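Local structure of glycosyl hydrolases family 2, sugar binding domain protein (Bacteroides uniformis str. 3978 T3 ii, 6D1P) at residues A[554-557]-A[558-562]; A[670-674]-A[675-679]; A[488-491]-A[492-495]; A[611-614]-A[615-619]. The protein probably hydrolyses O-glycosidic bonds, acting as a beta-glucuronidase of glycoside hydrolase family 2 in a bacterium of the human gut. All coordinates share one frame; numbering follows the deposited sequence.

Contact 1 (A[554-557]-A[558-562]); sequences IRLF and DWHLK
Phe557 and Leu561 sit one turn apart on alpha-helix 550-564, which in the TIM barrel domain leads from barrel strand 510-511 to strand 572-574. Phe557 O accepts from Leu561 N at 2.9 Å, and the side chain of Leu561 is folded close to the same oxygen, CG lying 3.2 Å from Phe557 O. The ring of Phe557 turns toward Phe613 of helix 609-617. Asp558, the next residue, bonds through its N to Ile554 O in the regular helical pattern, while its carboxylate leads away from this turn, to Tyr616 through OD2 and to both Tyr646 and the backbone of Ala673 through OD1. These three bonds satisfy a buried acid.

Leu556 and His560 stand side by side, again one turn apart. Leu556 O takes two hydrogen bonds from the same residue, one from His560 N at 3.1 Å and one from His560 ND1 at 2.9 Å. The donors come from opposite faces of the carbonyl plane. ND1 sits well above that plane, yet the oxygen stays near the plane of the imidazole, at its edge, and this fixes the rotation of the ring. Trp513 stacks on the same ring, and Tyr494 meets it as well. CG of Leu556 is anti to the backbone N (chi1 -178°), which lays CD2 alongside the imidazole, 3.5 Å from His560 CE1.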
loop_
_atom_site.group_PDB
_atom_site.type_symbol
_atom_site.label_atom_id
_atom_site.label_comp_id
_atom_site.label_asym_id
_atom_site.label_seq_id
_atom_site.Cartn_x
_atom_site.Cartn_y
_atom_site.Cartn_z
ATOM N N ILE A 554 -28.061 -22.052 14.844
ATOM C CA ILE A 554 -28.930 -23.066 14.255
ATOM C C ILE A 554 -30.301 -23.041 14.925
ATOM O O ILE A 554 -31.344 -23.051 14.261
ATOM C CB ILE A 554 -28.242 -24.440 14.362
ATOM C CG1 ILE A 554 -27.289 -24.616 13.171
ATOM C CG2 ILE A 554 -29.254 -25.575 14.476
ATOM C CD1 ILE A 554 -26.192 -25.597 13.416
ATOM N N ARG A 555 -30.306 -22.952 16.254
ATOM C CA ARG A 555 -31.537 -22.796 17.004
ATOM C C ARG A 555 -32.249 -21.501 16.645
ATOM O O ARG A 555 -33.484 -21.471 16.558
ATOM C CB ARG A 555 -31.225 -22.844 18.494
ATOM C CG ARG A 555 -30.830 -24.236 18.984
ATOM C CD ARG A 555 -30.270 -24.165 20.381
ATOM N NE ARG A 555 -30.185 -25.477 21.004
ATOM C CZ ARG A 555 -29.289 -26.407 20.679
ATOM N NH1 ARG A 555 -28.395 -26.178 19.718
ATOM N NH2 ARG A 555 -29.284 -27.570 21.313
ATOM N N LEU A 556 -31.492 -20.414 16.439
ATOM C CA LEU A 556 -32.121 -19.135 16.114
ATOM C C LEU A 556 -32.785 -19.194 14.753
ATOM O O LEU A 556 -33.915 -18.711 14.590
ATOM C CB LEU A 556 -31.099 -17.990 16.162
ATOM C CG LEU A 556 -31.562 -16.536 15.900
ATOM C CD1 LEU A 556 -30.582 -15.541 16.531
ATOM C CD2 LEU A 556 -31.720 -16.208 14.406
ATOM N N PHE A 557 -32.099 -19.773 13.759
ATOM C CA PHE A 557 -32.708 -19.929 12.443
ATOM C C PHE A 557 -33.923 -20.850 12.522
ATOM O O PHE A 557 -34.977 -20.565 11.942
ATOM C CB PHE A 557 -31.696 -20.503 11.448
ATOM C CG PHE A 557 -30.570 -19.570 11.078
ATOM C CD1 PHE A 557 -30.808 -18.239 10.783
ATOM C CD2 PHE A 557 -29.263 -20.055 10.992
ATOM C CE1 PHE A 557 -29.759 -17.385 10.419
ATOM C CE2 PHE A 557 -28.211 -19.233 10.632
ATOM C CZ PHE A 557 -28.449 -17.888 10.346
ATOM N N ASP A 558 -33.772 -21.972 13.229
ATOM C CA ASP A 558 -34.843 -22.949 13.403
ATOM C C ASP A 558 -36.101 -22.275 13.942
ATOM O O ASP A 558 -37.164 -22.308 13.313
ATOM C CB ASP A 558 -34.344 -24.051 14.352
ATOM C CG ASP A 558 -35.248 -25.273 14.388
ATOM O OD1 ASP A 558 -34.824 -26.273 14.992
ATOM O OD2 ASP A 558 -36.360 -25.256 13.826
ATOM N N TRP A 559 -35.970 -21.596 15.086
ATOM C CA TRP A 559 -37.094 -20.877 15.678
ATOM C C TRP A 559 -37.766 -19.936 14.675
ATOM O O TRP A 559 -38.970 -20.050 14.409
ATOM C CB TRP A 559 -36.635 -20.094 16.904
ATOM C CG TRP A 559 -37.810 -19.582 17.627
ATOM C CD1 TRP A 559 -38.509 -18.430 17.359
ATOM C CD2 TRP A 559 -38.510 -20.239 18.694
ATOM N NE1 TRP A 559 -39.576 -18.315 18.219
ATOM C CE2 TRP A 559 -39.605 -19.409 19.048
ATOM C CE3 TRP A 559 -38.310 -21.440 19.399
ATOM C CZ2 TRP A 559 -40.498 -19.741 20.085
ATOM C CZ3 TRP A 559 -39.202 -21.767 20.433
ATOM C CH2 TRP A 559 -40.283 -20.924 20.757
ATOM N N HIS A 560 -37.002 -18.987 14.119
ATOM C CA HIS A 560 -37.582 -18.045 13.163
ATOM C C HIS A 560 -38.369 -18.771 12.086
ATOM O O HIS A 560 -39.501 -18.386 11.762
ATOM C CB HIS A 560 -36.493 -17.190 12.508
ATOM C CG HIS A 560 -36.040 -16.023 13.328
ATOM N ND1 HIS A 560 -35.183 -16.149 14.399
ATOM C CD2 HIS A 560 -36.302 -14.700 13.210
ATOM C CE1 HIS A 560 -34.946 -14.955 14.916
ATOM N NE2 HIS A 560 -35.617 -14.058 14.214
ATOM N N LEU A 561 -37.779 -19.832 11.518
ATOM C CA LEU A 561 -38.410 -20.516 10.391
ATOM C C LEU A 561 -39.703 -21.210 10.810
ATOM O O LEU A 561 -40.686 -21.223 10.054
ATOM C CB LEU A 561 -37.437 -21.519 9.774
ATOM C CG LEU A 561 -36.265 -20.894 9.001
ATOM C CD1 LEU A 561 -35.248 -21.946 8.607
ATOM C CD2 LEU A 561 -36.772 -20.172 7.769
ATOM N N LYS A 562 -39.726 -21.804 11.998
ATOM C CA LYS A 562 -40.955 -22.466 12.398
ATOM C C LYS A 562 -42.014 -21.449 12.794
ATOM O O LYS A 562 -43.207 -21.714 12.619
ATOM C CB LYS A 562 -40.698 -23.487 13.507
ATOM C CG LYS A 562 -40.310 -22.942 14.848
ATOM C CD LYS A 562 -41.475 -22.955 15.827
ATOM C CE LYS A 562 -40.972 -22.659 17.237
ATOM N NZ LYS A 562 -42.084 -22.573 18.232
#

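Contact 2 (A[670-674]-A[675-679]); sequences DFPAA and GLRWN
Asp670 and Arg677 are joined by a salt bridge in which both terminal nitrogens of the guanidinium converge on one carboxylate oxygen. Arg677 NH2 meets Asp670 OD1 at 2.9 Å on its syn side, whereas NH1 reaches OD1 at a longer 3.3 Å from above the carboxylate, on the same face. The two flat groups stand 74° apart, so no coplanar pairing forms. CG of Arg677 lies between the backbone N and the carbonyl carbon (chi1 58°), and from there the extended chain carries the guanidinium to Asp670.

Hydrogen bonds to the backbone add to this grip. Arg677 NH1 also bonds to Asp670 O at 2.8 Å and to Pro672 O at 3.0 Å, tying together carbonyls on both sides of Phe671 and of the cis peptide before Pro672. Asp670 O has a second donor in Gly675 N, and Leu676 N bonds to Ala673 O. Gly675 has positive phi (79°), and a CB there would run into Ala674 O.

Apolar contact supplements the polar one: Pro672 CD rests over a face of the guanidinium and lies 3.8 Å from Arg677 CD. Loss of the guanidinium to an alanine would probably leave Asp670 OD1 without its charged mate and the turn without the donor that ties Asp670 O to Pro672 O.

Phe671 meets Trp559 of helix 550-564 edge-to-face. Leu676 centres an inverse gamma turn leading into strand 677-680. The turn ends the connection from strand 659-665 to 677-680 in another sheet, consistent with the E-set, immunoglobulin-like sandwich assigned to this region.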
loop_
_atom_site.group_PDB
_atom_site.type_symbol
_atom_site.label_atom_id
_atom_site.label_comp_id
_atom_site.label_asym_id
_atom_site.label_seq_id
_atom_site.Cartn_x
_atom_site.Cartn_y
_atom_site.Cartn_z
ATOM N N ASP A 670 -42.502 -28.605 16.505
ATOM C CA ASP A 670 -41.923 -29.339 17.636
ATOM C C ASP A 670 -40.436 -28.968 17.745
ATOM O O ASP A 670 -39.535 -29.725 17.378
ATOM C CB ASP A 670 -42.141 -30.840 17.443
ATOM C CG ASP A 670 -41.998 -31.636 18.731
ATOM O OD1 ASP A 670 -41.353 -31.151 19.683
ATOM O OD2 ASP A 670 -42.560 -32.757 18.801
ATOM N N PHE A 671 -40.186 -27.760 18.268
ATOM C CA PHE A 671 -38.860 -27.161 18.286
ATOM C C PHE A 671 -37.991 -27.805 19.365
ATOM O O PHE A 671 -38.453 -28.009 20.488
ATOM C CB PHE A 671 -38.973 -25.660 18.534
ATOM C CG PHE A 671 -37.663 -24.976 18.779
ATOM C CD1 PHE A 671 -36.921 -24.465 17.717
ATOM C CD2 PHE A 671 -37.186 -24.800 20.074
ATOM C CE1 PHE A 671 -35.702 -23.805 17.943
ATOM C CE2 PHE A 671 -35.978 -24.140 20.307
ATOM C CZ PHE A 671 -35.232 -23.645 19.239
ATOM N N PRO A 672 -36.705 -28.083 19.072
ATOM C CA PRO A 672 -36.044 -27.779 17.798
ATOM C C PRO A 672 -35.900 -28.967 16.870
ATOM O O PRO A 672 -36.205 -30.090 17.262
ATOM C CB PRO A 672 -34.664 -27.314 18.242
ATOM C CG PRO A 672 -34.378 -28.249 19.414
ATOM C CD PRO A 672 -35.728 -28.460 20.108
ATOM N N ALA A 673 -35.399 -28.698 15.661
ATOM C CA ALA A 673 -35.165 -29.700 14.625
ATOM C C ALA A 673 -36.458 -30.353 14.137
ATOM O O ALA A 673 -36.425 -31.481 13.636
ATOM C CB ALA A 673 -34.182 -30.779 15.092
ATOM N N ALA A 674 -37.589 -29.642 14.259
ATOM C CA ALA A 674 -38.892 -30.104 13.762
ATOM C C ALA A 674 -39.218 -31.518 14.255
ATOM O O ALA A 674 -39.682 -32.373 13.496
ATOM C CB ALA A 674 -38.970 -30.030 12.233
ATOM N N GLY A 675 -38.972 -31.767 15.546
ATOM C CA GLY A 675 -39.214 -33.071 16.136
ATOM C C GLY A 675 -38.153 -34.130 15.875
ATOM O O GLY A 675 -38.111 -35.128 16.600
ATOM N N LEU A 676 -37.291 -33.952 14.867
ATOM C CA LEU A 676 -36.250 -34.929 14.539
ATOM C C LEU A 676 -35.046 -34.721 15.463
ATOM O O LEU A 676 -33.991 -34.209 15.082
ATOM C CB LEU A 676 -35.871 -34.823 13.069
ATOM C CG LEU A 676 -37.103 -34.715 12.168
ATOM C CD1 LEU A 676 -36.759 -34.535 10.685
ATOM C CD2 LEU A 676 -38.068 -35.923 12.374
ATOM N N ARG A 677 -35.221 -35.132 16.714
ATOM C CA ARG A 677 -34.170 -35.032 17.712
ATOM C C ARG A 677 -34.269 -36.228 18.642
ATOM O O ARG A 677 -35.370 -36.708 18.930
ATOM C CB ARG A 677 -34.265 -33.731 18.519
ATOM C CG ARG A 677 -35.607 -33.533 19.249
ATOM C CD ARG A 677 -35.600 -32.263 20.094
ATOM N NE ARG A 677 -36.791 -32.179 20.925
ATOM C CZ ARG A 677 -37.964 -31.706 20.501
ATOM N NH1 ARG A 677 -38.105 -31.271 19.251
ATOM N NH2 ARG A 677 -39.009 -31.676 21.324
ATOM N N TRP A 678 -33.108 -36.710 19.081
ATOM C CA TRP A 678 -32.949 -37.831 19.998
ATOM C C TRP A 678 -31.948 -37.466 21.084
ATOM O O TRP A 678 -30.993 -36.722 20.847
ATOM C CB TRP A 678 -32.428 -39.091 19.290
ATOM C CG TRP A 678 -33.353 -39.651 18.282
ATOM C CD1 TRP A 678 -34.131 -40.765 18.418
ATOM C CD2 TRP A 678 -33.614 -39.136 16.969
ATOM N NE1 TRP A 678 -34.855 -40.981 17.268
ATOM C CE2 TRP A 678 -34.562 -39.993 16.366
ATOM C CE3 TRP A 678 -33.144 -38.037 16.248
ATOM C CZ2 TRP A 678 -35.036 -39.789 15.079
ATOM C CZ3 TRP A 678 -33.636 -37.825 14.966
ATOM C CH2 TRP A 678 -34.564 -38.700 14.395
ATOM N N ASN A 679 -32.168 -37.989 22.279
ATOM C CA ASN A 679 -31.135 -38.020 23.301
ATOM C C ASN A 679 -30.558 -39.425 23.336
ATOM O O ASN A 679 -31.282 -40.406 23.162
ATOM C CB ASN A 679 -31.678 -37.616 24.668
ATOM C CG ASN A 679 -31.980 -36.132 24.747
ATOM O OD1 ASN A 679 -32.146 -35.469 23.721
ATOM N ND2 ASN A 679 -32.051 -35.604 25.960
#

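Contact 3 (A[488-491]-A[492-495]); sequences GRRF and RNYR
Arg489 lays its guanidinium over the side-chain amide of Asn493, the two planes only 15° apart, with Asn493 CG 3.6 Å above the plane of the Arg489 guanidinium. A bend at chi3 (57°) folds the arginine back over the amide. Asn493 is also held at both ends to Arg490: Asn493 OD1 accepts from Arg490 N at 3.0 Å, and Asn493 N donates to Arg490 O at 3.0 Å from well above the carbonyl plane. The reciprocal pair fixes the amide, though Asn493, at the N-cap position, makes no capping bond with its side chain.

Arg490 and Arg492 present parallel guanidinium groups: Arg490 NH1 touches the aliphatic chain, 3.6 Å from Arg492 CD, and is 4.8 Å from Arg492 NE. Asp538 serves the two as a shared counter-charge, in a salt bridge with Arg490 and a long, weak ion pair with Arg492. Arg492 runs alongside Phe491, its NH1 3.5 Å from Phe491 CZ, the ring and guanidinium planes inclined by 29°. Tyr494 N bonds to Phe491 O at 3.1 Å and completes the 3-10 turn.

Tyr494 OH reaches Glu498 one turn further along. The turn leads from barrel strand 477-479 into helix 494-503, and it abuts helix 550-564, where Phe491 packs on Leu556 and its ring meets that of Trp559.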
loop_
_atom_site.group_PDB
_atom_site.type_symbol
_atom_site.label_atom_id
_atom_site.label_comp_id
_atom_site.label_asym_id
_atom_site.label_seq_id
_atom_site.Cartn_x
_atom_site.Cartn_y
_atom_site.Cartn_z
ATOM N N GLY A 488 -31.063 -7.671 19.605
ATOM C CA GLY A 488 -32.024 -7.359 20.638
ATOM C C GLY A 488 -32.852 -8.529 21.126
ATOM O O GLY A 488 -33.315 -9.338 20.321
ATOM N N ARG A 489 -33.030 -8.622 22.447
ATOM C CA ARG A 489 -33.916 -9.583 23.096
ATOM C C ARG A 489 -33.587 -11.023 22.699
ATOM O O ARG A 489 -32.487 -11.305 22.204
ATOM C CB ARG A 489 -35.378 -9.237 22.777
ATOM C CG ARG A 489 -35.669 -7.733 22.892
ATOM C CD ARG A 489 -37.161 -7.415 22.864
ATOM N NE ARG A 489 -37.851 -8.136 23.924
ATOM C CZ ARG A 489 -39.144 -8.441 23.897
ATOM N NH1 ARG A 489 -39.890 -8.078 22.857
ATOM N NH2 ARG A 489 -39.686 -9.119 24.906
ATOM N N ARG A 490 -34.523 -11.938 22.918
ATOM C CA ARG A 490 -34.297 -13.354 22.679
ATOM C C ARG A 490 -34.878 -13.745 21.325
ATOM O O ARG A 490 -35.751 -13.063 20.782
ATOM C CB ARG A 490 -34.915 -14.185 23.811
ATOM C CG ARG A 490 -34.292 -13.903 25.195
ATOM C CD ARG A 490 -34.953 -14.715 26.325
ATOM N NE ARG A 490 -36.403 -14.537 26.353
ATOM C CZ ARG A 490 -37.310 -15.519 26.270
ATOM N NH1 ARG A 490 -36.933 -16.790 26.182
ATOM N NH2 ARG A 490 -38.619 -15.228 26.294
ATOM N N PHE A 491 -34.364 -14.836 20.753
ATOM C CA PHE A 491 -34.937 -15.223 19.469
ATOM C C PHE A 491 -36.362 -15.746 19.636
ATOM O O PHE A 491 -37.164 -15.667 18.694
ATOM C CB PHE A 491 -34.024 -16.214 18.708
ATOM C CG PHE A 491 -33.846 -17.579 19.349
ATOM C CD1 PHE A 491 -34.878 -18.517 19.357
ATOM C CD2 PHE A 491 -32.613 -17.956 19.851
ATOM C CE1 PHE A 491 -34.700 -19.784 19.921
ATOM C CE2 PHE A 491 -32.409 -19.220 20.404
ATOM C CZ PHE A 491 -33.455 -20.137 20.438
ATOM N N ARG A 492 -36.709 -16.208 20.837
ATOM C CA ARG A 492 -38.090 -16.569 21.129
ATOM C C ARG A 492 -39.030 -15.360 21.122
ATOM O O ARG A 492 -40.252 -15.541 21.026
ATOM C CB ARG A 492 -38.142 -17.306 22.470
ATOM C CG ARG A 492 -37.676 -18.756 22.364
ATOM C CD ARG A 492 -37.417 -19.379 23.719
ATOM N NE ARG A 492 -37.127 -20.816 23.618
ATOM C CZ ARG A 492 -35.898 -21.336 23.573
ATOM N NH1 ARG A 492 -34.824 -20.551 23.605
ATOM N NH2 ARG A 492 -35.729 -22.645 23.496
ATOM N N ASN A 493 -38.501 -14.138 21.169
ATOM C CA ASN A 493 -39.334 -12.942 21.067
ATOM C C ASN A 493 -39.655 -12.552 19.631
ATOM O O ASN A 493 -40.219 -11.470 19.417
ATOM C CB ASN A 493 -38.648 -11.777 21.781
ATOM C CG ASN A 493 -38.442 -12.054 23.253
ATOM O OD1 ASN A 493 -37.370 -11.811 23.807
ATOM N ND2 ASN A 493 -39.491 -12.578 23.908
ATOM N N TYR A 494 -39.334 -13.410 18.654
ATOM C CA TYR A 494 -39.397 -13.018 17.247
ATOM C C TYR A 494 -40.817 -12.652 16.819
ATOM O O TYR A 494 -41.049 -11.584 16.245
ATOM C CB TYR A 494 -38.846 -14.146 16.357
ATOM C CG TYR A 494 -39.217 -13.991 14.883
ATOM C CD1 TYR A 494 -38.973 -12.803 14.203
ATOM C CD2 TYR A 494 -39.805 -15.031 14.179
ATOM C CE1 TYR A 494 -39.319 -12.654 12.873
ATOM C CE2 TYR A 494 -40.155 -14.892 12.837
ATOM C CZ TYR A 494 -39.914 -13.706 12.193
ATOM O OH TYR A 494 -40.261 -13.556 10.861
ATOM N N ARG A 495 -41.774 -13.553 17.037
ATOM C CA ARG A 495 -43.128 -13.287 16.569
ATOM C C ARG A 495 -43.663 -11.977 17.139
ATOM O O ARG A 495 -44.259 -11.181 16.411
ATOM C CB ARG A 495 -44.059 -14.451 16.932
ATOM C CG ARG A 495 -45.489 -14.254 16.436
ATOM C CD ARG A 495 -46.481 -15.144 17.186
ATOM N NE ARG A 495 -46.433 -16.548 16.781
ATOM C CZ ARG A 495 -46.630 -17.567 17.618
ATOM N NH1 ARG A 495 -46.870 -17.330 18.907
ATOM N NH2 ARG A 495 -46.581 -18.825 17.172
#

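Contact 4 (A[611-614]-A[615-619]); sequences YVFQ and SYWSS
Phe613 turns the edge of its ring onto the face of Trp617, one helical turn on, and this aromatic pair is the close-packed side of the contact. The edge-to-face arrangement has planes 62° apart and ring centroids 5.0 Å apart, with Phe613 CD1 3.8 Å from Trp617 CH2. Phe575 stacks on Phe613, and Arg326 makes a cation-pi contact with Trp617. Were Trp617 replaced by a serine, the edge of Phe613 would probably be left without the face it meets, and Arg326 without its aromatic partner.

Buried Ser615 bends its hydroxyl back to the helix: with OG between the backbone N and the carbonyl carbon (chi1 69°), it donates to Val612 O at 2.8 Å. The ring edge of Tyr616 also meets this oxygen, CD2 lying 3.3 Å from Val612 O.

The less buried side carries Gln614 and Ser618, which touch lightly, Gln614 CG 3.6 Å from Ser618 CB. Gln614 NE2 bonds to the backbone oxygen of Glu355, and Ser618 OG to the backbone N of Lys620. Gln614 O accepts from Ser618 N and Trp617 N, and Ser618 then leaves helical geometry. This is the C-terminal end of helix 609-617, which follows strand 572-574, the last of the TIM barrel.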
loop_
_atom_site.group_PDB
_atom_site.type_symbol
_atom_site.label_atom_id
_atom_site.label_comp_id
_atom_site.label_asym_id
_atom_site.label_seq_id
_atom_site.Cartn_x
_atom_site.Cartn_y
_atom_site.Cartn_z
ATOM N N TYR A 611 -28.259 -26.144 6.104
ATOM C CA TYR A 611 -29.196 -27.268 6.047
ATOM C C TYR A 611 -30.434 -27.016 6.889
ATOM O O TYR A 611 -31.501 -27.570 6.595
ATOM C CB TYR A 611 -28.490 -28.551 6.500
ATOM C CG TYR A 611 -27.248 -28.781 5.662
ATOM C CD1 TYR A 611 -27.366 -29.248 4.360
ATOM C CD2 TYR A 611 -25.974 -28.462 6.135
ATOM C CE1 TYR A 611 -26.270 -29.425 3.561
ATOM C CE2 TYR A 611 -24.845 -28.640 5.321
ATOM C CZ TYR A 611 -25.015 -29.117 4.034
ATOM O OH TYR A 611 -23.976 -29.314 3.179
ATOM N N VAL A 612 -30.318 -26.198 7.937
ATOM C CA VAL A 612 -31.511 -25.780 8.656
ATOM C C VAL A 612 -32.470 -25.091 7.701
ATOM O O VAL A 612 -33.647 -25.460 7.613
ATOM C CB VAL A 612 -31.142 -24.878 9.839
ATOM C CG1 VAL A 612 -32.396 -24.373 10.497
ATOM C CG2 VAL A 612 -30.269 -25.651 10.819
ATOM N N PHE A 613 -31.966 -24.121 6.931
ATOM C CA PHE A 613 -32.811 -23.463 5.930
ATOM C C PHE A 613 -33.287 -24.453 4.881
ATOM O O PHE A 613 -34.458 -24.424 4.474
ATOM C CB PHE A 613 -32.071 -22.301 5.250
ATOM C CG PHE A 613 -32.059 -21.025 6.064
ATOM C CD1 PHE A 613 -33.169 -20.190 6.090
ATOM C CD2 PHE A 613 -30.953 -20.678 6.822
ATOM C CE1 PHE A 613 -33.183 -19.050 6.848
ATOM C CE2 PHE A 613 -30.951 -19.509 7.584
ATOM C CZ PHE A 613 -32.068 -18.697 7.599
ATOM N N GLN A 614 -32.391 -25.324 4.412
ATOM C CA GLN A 614 -32.757 -26.223 3.326
ATOM C C GLN A 614 -33.866 -27.166 3.770
ATOM O O GLN A 614 -34.828 -27.399 3.027
ATOM C CB GLN A 614 -31.540 -27.009 2.848
ATOM C CG GLN A 614 -31.745 -27.777 1.537
ATOM C CD GLN A 614 -30.451 -28.423 1.037
ATOM O OE1 GLN A 614 -29.790 -29.169 1.771
ATOM N NE2 GLN A 614 -30.078 -28.119 -0.209
ATOM N N SER A 615 -33.776 -27.664 5.003
ATOM C CA SER A 615 -34.771 -28.594 5.501
ATOM C C SER A 615 -36.152 -27.957 5.596
ATOM O O SER A 615 -37.152 -28.677 5.541
ATOM C CB SER A 615 -34.348 -29.128 6.865
ATOM O OG SER A 615 -34.407 -28.112 7.835
ATOM N N TYR A 616 -36.227 -26.628 5.720
ATOM C CA TYR A 616 -37.505 -25.925 5.809
ATOM C C TYR A 616 -38.004 -25.434 4.461
ATOM O O TYR A 616 -39.214 -25.321 4.257
ATOM C CB TYR A 616 -37.382 -24.718 6.741
ATOM C CG TYR A 616 -37.654 -24.957 8.210
ATOM C CD1 TYR A 616 -38.942 -24.847 8.720
ATOM C CD2 TYR A 616 -36.622 -25.242 9.097
ATOM C CE1 TYR A 616 -39.204 -25.042 10.071
ATOM C CE2 TYR A 616 -36.873 -25.438 10.455
ATOM C CZ TYR A 616 -38.173 -25.331 10.933
ATOM O OH TYR A 616 -38.455 -25.508 12.276
ATOM N N TRP A 617 -37.105 -25.149 3.529
ATOM C CA TRP A 617 -37.480 -24.420 2.327
ATOM C C TRP A 617 -37.409 -25.244 1.062
ATOM O O TRP A 617 -38.147 -24.962 0.113
ATOM C CB TRP A 617 -36.578 -23.183 2.149
ATOM C CG TRP A 617 -36.870 -22.064 3.091
ATOM C CD1 TRP A 617 -37.846 -22.024 4.058
ATOM C CD2 TRP A 617 -36.202 -20.797 3.143
ATOM N NE1 TRP A 617 -37.818 -20.809 4.710
ATOM C CE2 TRP A 617 -36.820 -20.038 4.168
ATOM C CE3 TRP A 617 -35.144 -20.227 2.422
ATOM C CZ2 TRP A 617 -36.403 -18.746 4.496
ATOM C CZ3 TRP A 617 -34.728 -18.924 2.755
ATOM C CH2 TRP A 617 -35.360 -18.208 3.779
ATOM N N SER A 618 -36.507 -26.212 1.007
ATOM C CA SER A 618 -36.301 -26.972 -0.214
ATOM C C SER A 618 -37.399 -28.014 -0.381
ATOM O O SER A 618 -37.821 -28.650 0.591
ATOM C CB SER A 618 -34.942 -27.664 -0.187
ATOM O OG SER A 618 -34.705 -28.303 -1.422
ATOM N N SER A 619 -37.857 -28.182 -1.625
ATOM C CA SER A 619 -38.754 -29.282 -1.960
ATOM C C SER A 619 -38.010 -30.583 -2.240
ATOM O O SER A 619 -38.641 -31.641 -2.306
ATOM C CB SER A 619 -39.635 -28.901 -3.157
ATOM O OG SER A 619 -38.911 -28.174 -4.141
#

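Overall arrangement
Along the chain the order is contact 3, contact 1, contact 4, contact 2. The first three belong to the TIM barrel domain, at the start of helix 494-503, on helix 550-564 and at the end of helix 609-617; contact 2 lies in the DUF4982 region, on the turn into strand 677-680. Helix 550-564 is the hub: the centres of contacts 3, 4 and 2 lie about 11, 11 and 12 Å from that of contact 1, and all three touch it. Contact 4 touches neither contact 3, about 21 Å away between centres, nor contact 2. Helix 550-564 and the turn before helix 494-503 meet the following beta-sandwich through the 670-674 loop.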